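Local coordinates for protein Atg1 tMIT (Kluyveromyces marxianus, PDB 4P1N) that belongs to a serine/threonine protein kinase essential for autophagy, which is required for autophagosome formation and takes part in cytoplasm-to-vacuole transport, at residues Ile188-Ala199 with Ala215-Leu226. Numbering follows the deposited sequence.
Sequences IYDRALDISRNA and AYATSLWMLEIL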
loop_
_atom_site.group_PDB
_atom_site.type_symbol
_atom_site.label_atom_id
_atom_site.label_comp_id
_atom_site.label_asym_id
_atom_site.label_seq_id
_atom_site.Cartn_x
_atom_site.Cartn_y
_atom_site.Cartn_z
ATOM N N ILE B 188 3.408 21.073 7.922
ATOM C CA ILE B 188 2.573 20.756 6.758
ATOM C C ILE B 188 2.312 22.011 5.902
ATOM O O ILE B 188 2.467 22.013 4.667
ATOM C CB ILE B 188 1.274 20.046 7.221
ATOM C CG1 ILE B 188 1.633 18.640 7.785
ATOM C CG2 ILE B 188 0.290 19.957 6.042
ATOM C CD1 ILE B 188 0.646 18.073 8.824
ATOM N N TYR B 189 1.933 23.091 6.575
ATOM C CA TYR B 189 1.604 24.381 5.917
ATOM C C TYR B 189 2.746 24.942 5.096
ATOM O O TYR B 189 2.581 25.211 3.901
ATOM C CB TYR B 189 1.165 25.364 6.990
ATOM C CG TYR B 189 0.888 26.791 6.549
ATOM C CD1 TYR B 189 -0.239 27.114 5.824
ATOM C CD2 TYR B 189 1.730 27.815 6.931
ATOM C CE1 TYR B 189 -0.498 28.447 5.451
ATOM C CE2 TYR B 189 1.470 29.137 6.587
ATOM C CZ TYR B 189 0.365 29.454 5.844
ATOM O OH TYR B 189 0.139 30.776 5.500
ATOM N N ASP B 190 3.902 25.106 5.732
ATOM C CA ASP B 190 5.122 25.575 5.042
ATOM C C ASP B 190 5.513 24.680 3.886
ATOM O O ASP B 190 5.878 25.170 2.812
ATOM C CB ASP B 190 6.311 25.656 6.001
ATOM C CG ASP B 190 6.121 26.705 7.084
ATOM O OD1 ASP B 190 5.216 27.535 6.934
ATOM O OD2 ASP B 190 6.855 26.707 8.092
ATOM N N ARG B 191 5.440 23.364 4.108
ATOM C CA ARG B 191 5.844 22.425 3.090
ATOM C C ARG B 191 4.883 22.475 1.899
ATOM O O ARG B 191 5.315 22.498 0.741
ATOM C CB ARG B 191 5.920 21.018 3.669
ATOM C CG ARG B 191 6.242 19.916 2.650
ATOM C CD ARG B 191 7.603 20.170 2.020
ATOM N NE ARG B 191 7.942 19.077 1.126
ATOM C CZ ARG B 191 8.821 19.165 0.135
ATOM N NH1 ARG B 191 9.481 20.304 -0.073
ATOM N NH2 ARG B 191 9.041 18.107 -0.648
ATOM N N ALA B 192 3.587 22.512 2.159
ATOM C CA ALA B 192 2.606 22.597 1.056
ATOM C C ALA B 192 2.776 23.871 0.187
ATOM O O ALA B 192 2.654 23.821 -1.023
ATOM C CB ALA B 192 1.198 22.537 1.589
ATOM N N LEU B 193 3.010 25.004 0.828
ATOM C CA LEU B 193 3.183 26.277 0.131
ATOM C C LEU B 193 4.520 26.339 -0.616
ATOM O O LEU B 193 4.568 26.876 -1.713
ATOM C CB LEU B 193 3.047 27.458 1.106
ATOM C CG LEU B 193 1.603 27.961 1.314
ATOM C CD1 LEU B 193 0.559 26.870 1.393
ATOM C CD2 LEU B 193 1.462 28.830 2.546
ATOM N N ASP B 194 5.590 25.766 -0.052
ATOM C CA ASP B 194 6.855 25.631 -0.798
ATOM C C ASP B 194 6.689 24.814 -2.068
ATOM O O ASP B 194 7.195 25.179 -3.107
ATOM C CB ASP B 194 7.927 24.919 0.026
ATOM C CG ASP B 194 8.439 25.730 1.169
ATOM O OD1 ASP B 194 8.328 26.971 1.173
ATOM O OD2 ASP B 194 8.980 25.095 2.085
ATOM N N ILE B 195 6.003 23.683 -1.967
ATOM C CA ILE B 195 5.787 22.826 -3.127
ATOM C C ILE B 195 5.016 23.566 -4.224
ATOM O O ILE B 195 5.389 23.467 -5.394
ATOM C CB ILE B 195 5.039 21.532 -2.782
ATOM C CG1 ILE B 195 5.933 20.620 -1.932
ATOM C CG2 ILE B 195 4.655 20.796 -4.070
ATOM C CD1 ILE B 195 5.175 19.527 -1.203
ATOM N N SER B 196 3.953 24.302 -3.852
ATOM C CA SER B 196 3.184 25.071 -4.845
ATOM C C SER B 196 3.970 26.281 -5.405
ATOM O O SER B 196 3.818 26.631 -6.582
ATOM C CB SER B 196 1.832 25.522 -4.291
ATOM O OG SER B 196 0.870 24.460 -4.423
ATOM N N ARG B 197 4.760 26.926 -4.547
ATOM C CA ARG B 197 5.597 28.019 -4.974
ATOM C C ARG B 197 6.606 27.517 -5.997
ATOM O O ARG B 197 6.742 28.107 -7.045
ATOM C CB ARG B 197 6.312 28.664 -3.788
ATOM C CG ARG B 197 7.158 29.862 -4.180
ATOM C CD ARG B 197 8.006 30.351 -3.020
ATOM N NE ARG B 197 9.142 29.455 -2.800
ATOM C CZ ARG B 197 9.386 28.768 -1.685
ATOM N NH1 ARG B 197 8.598 28.871 -0.619
ATOM N NH2 ARG B 197 10.445 27.973 -1.630
ATOM N N ASN B 198 7.321 26.437 -5.673
ATOM C CA ASN B 198 8.212 25.791 -6.638
ATOM C C ASN B 198 7.496 25.320 -7.929
ATOM O O ASN B 198 8.073 25.380 -9.012
ATOM C CB ASN B 198 8.906 24.562 -6.004
ATOM C CG ASN B 198 10.024 24.914 -5.018
ATOM O OD1 ASN B 198 10.405 24.078 -4.209
ATOM N ND2 ASN B 198 10.551 26.102 -5.090
ATOM N N ALA B 199 6.274 24.791 -7.820
ATOM C CA ALA B 199 5.539 24.355 -9.018
ATOM C C ALA B 199 5.237 25.507 -9.988
ATOM O O ALA B 199 5.308 25.332 -11.206
ATOM C CB ALA B 199 4.255 23.654 -8.629
ATOM N N ALA B 215 2.639 18.330 -8.218
ATOM C CA ALA B 215 3.013 19.207 -7.120
ATOM C C ALA B 215 1.808 19.959 -6.547
ATOM O O ALA B 215 1.550 19.893 -5.347
ATOM C CB ALA B 215 4.115 20.164 -7.528
ATOM N N TYR B 216 1.031 20.636 -7.388
ATOM C CA TYR B 216 -0.157 21.319 -6.869
ATOM C C TYR B 216 -1.078 20.328 -6.144
ATOM O O TYR B 216 -1.597 20.639 -5.091
ATOM C CB TYR B 216 -0.944 22.003 -7.965
ATOM C CG TYR B 216 -0.253 23.152 -8.653
ATOM C CD1 TYR B 216 0.277 24.205 -7.925
ATOM C CD2 TYR B 216 -0.189 23.212 -10.039
ATOM C CE1 TYR B 216 0.886 25.259 -8.545
ATOM C CE2 TYR B 216 0.414 24.282 -10.678
ATOM C CZ TYR B 216 0.960 25.294 -9.924
ATOM O OH TYR B 216 1.561 26.356 -10.540
ATOM N N ALA B 217 -1.302 19.152 -6.729
ATOM C CA ALA B 217 -2.219 18.188 -6.132
ATOM C C ALA B 217 -1.671 17.766 -4.749
ATOM O O ALA B 217 -2.425 17.611 -3.756
ATOM C CB ALA B 217 -2.397 16.973 -7.060
ATOM N N THR B 218 -0.352 17.609 -4.688
ATOM C CA THR B 218 0.317 17.281 -3.423
ATOM C C THR B 218 0.097 18.342 -2.358
ATOM O O THR B 218 -0.284 17.991 -1.231
ATOM C CB THR B 218 1.806 17.021 -3.612
ATOM O OG1 THR B 218 1.970 15.957 -4.556
ATOM C CG2 THR B 218 2.477 16.670 -2.271
ATOM N N SER B 219 0.274 19.617 -2.711
ATOM C CA SER B 219 -0.013 20.714 -1.777
ATOM C C SER B 219 -1.437 20.701 -1.307
ATOM O O SER B 219 -1.725 21.054 -0.177
ATOM C CB SER B 219 0.203 22.072 -2.411
ATOM O OG SER B 219 1.544 22.287 -2.754
ATOM N N LEU B 220 -2.360 20.372 -2.202
ATOM C CA LEU B 220 -3.748 20.387 -1.859
ATOM C C LEU B 220 -4.073 19.237 -0.924
ATOM O O LEU B 220 -4.773 19.428 0.047
ATOM C CB LEU B 220 -4.618 20.272 -3.107
ATOM C CG LEU B 220 -4.695 21.549 -3.931
ATOM C CD1 LEU B 220 -5.381 21.203 -5.240
ATOM C CD2 LEU B 220 -5.447 22.659 -3.201
ATOM N N TRP B 221 -3.564 18.040 -1.213
ATOM C CA TRP B 221 -3.770 16.938 -0.273
ATOM C C TRP B 221 -3.288 17.322 1.112
ATOM O O TRP B 221 -3.981 17.092 2.088
ATOM C CB TRP B 221 -3.053 15.681 -0.698
ATOM C CG TRP B 221 -3.585 15.040 -1.905
ATOM C CD1 TRP B 221 -2.871 14.731 -3.040
ATOM C CD2 TRP B 221 -4.913 14.541 -2.117
ATOM N NE1 TRP B 221 -3.675 14.080 -3.931
ATOM C CE2 TRP B 221 -4.931 13.947 -3.392
ATOM C CE3 TRP B 221 -6.061 14.496 -1.339
ATOM C CZ2 TRP B 221 -6.046 13.347 -3.911
ATOM C CZ3 TRP B 221 -7.205 13.908 -1.863
ATOM C CH2 TRP B 221 -7.189 13.343 -3.144
ATOM N N MET B 222 -2.118 17.947 1.183
ATOM C CA MET B 222 -1.511 18.356 2.469
ATOM C C MET B 222 -2.357 19.321 3.232
ATOM O O MET B 222 -2.617 19.110 4.409
ATOM C CB MET B 222 -0.124 18.954 2.262
ATOM C CG MET B 222 0.857 17.905 1.767
ATOM S SD MET B 222 2.541 18.539 1.614
ATOM C CE MET B 222 3.004 18.760 3.300
ATOM N N LEU B 223 -2.816 20.378 2.566
ATOM C CA LEU B 223 -3.638 21.382 3.217
ATOM C C LEU B 223 -5.026 20.878 3.577
ATOM O O LEU B 223 -5.631 21.359 4.554
ATOM C CB LEU B 223 -3.755 22.653 2.339
ATOM C CG LEU B 223 -2.486 23.444 2.087
ATOM C CD1 LEU B 223 -2.734 24.565 1.079
ATOM C CD2 LEU B 223 -1.962 24.011 3.388
ATOM N N GLU B 224 -5.577 19.956 2.798
ATOM C CA GLU B 224 -6.886 19.381 3.165
ATOM C C GLU B 224 -6.823 18.637 4.477
ATOM O O GLU B 224 -7.766 18.640 5.245
ATOM C CB GLU B 224 -7.437 18.465 2.084
ATOM C CG GLU B 224 -8.251 19.242 1.074
ATOM C CD GLU B 224 -8.271 18.598 -0.282
ATOM O OE1 GLU B 224 -8.245 19.365 -1.263
ATOM O OE2 GLU B 224 -8.307 17.347 -0.362
ATOM N N ILE B 225 -5.674 18.034 4.756
ATOM C CA ILE B 225 -5.478 17.381 6.021
ATOM C C ILE B 225 -5.769 18.363 7.157
ATOM O O ILE B 225 -6.425 18.013 8.136
ATOM C CB ILE B 225 -4.061 16.785 6.113
ATOM C CG1 ILE B 225 -3.974 15.584 5.181
ATOM C CG2 ILE B 225 -3.731 16.371 7.545
ATOM C CD1 ILE B 225 -2.546 15.191 4.854
ATOM N N LEU B 226 -5.310 19.597 6.994
ATOM C CA LEU B 226 -5.440 20.614 8.015
ATOM C C LEU B 226 -6.848 21.182 8.135
ATOM O O LEU B 226 -7.164 21.795 9.138
ATOM C CB LEU B 226 -4.477 21.747 7.734
ATOM C CG LEU B 226 -2.986 21.406 7.627
ATOM C CD1 LEU B 226 -2.168 22.672 7.477
ATOM C CD2 LEU B 226 -2.560 20.642 8.877
#
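Ser219 and Ala192 mark the tightest point between helices 184-204 and 209-227, an antiparallel hairpin of the second MIT domain whose segment axes come within 8.3 Å at a crossing angle of -162°. Two small residues let the backbones meet here, with Ala192 CA only 4.3 Å from Ser219 CA. Because the chi1 of Ser219 (-64°) turns its hydroxyl back beside its own backbone N, OG reaches Ala192 O at 2.6 Å, in the carbonyl plane and on a lone pair. That oxygen also accepts the helical bond from Ser196 N. Ser196 OG in turn donates to Ser219 OG over 2.8 Å, so the buried Ser219 hydroxyl both gives and receives.

On one flank of this polar centre, Ile195 is a knob among Ala215, Thr218, Ser219 and Met222; its CG2 branch meets Ala215 CB at 3.6 Å while CD1 packs against Met222 SD, the two side chains crossing at about a right angle. Met222 answers as a knob among Ile188, Arg191, Ala192 and Ile195. Its flexible chain bends at chi3 (70°), laying CE against Arg191 CG at 3.5 Å. At the far end, the small methyl Ala199 CB lies over one face of the Tyr216 ring, offset toward its rim, in a CH-pi contact 4.0 Å from the ring centroid; the tyrosine hydroxyl reaches on to Glu203.

Leu223 packs on Ala192 and Leu193, but the contact loosens at Tyr189, whose CD1 is 4.3 Å from Leu223 CD2, oblique to the ring; helix 250-273 also covers Tyr189. At the partly exposed edge, Arg191 lends its aliphatic stem while its guanidinium salt-bridges an acidic side chain of another protein's chain. The chemistry implies a largely apolar, interlocked pair with a small polar centre, where two buried serine hydroxyls satisfy each other and Ala192 O.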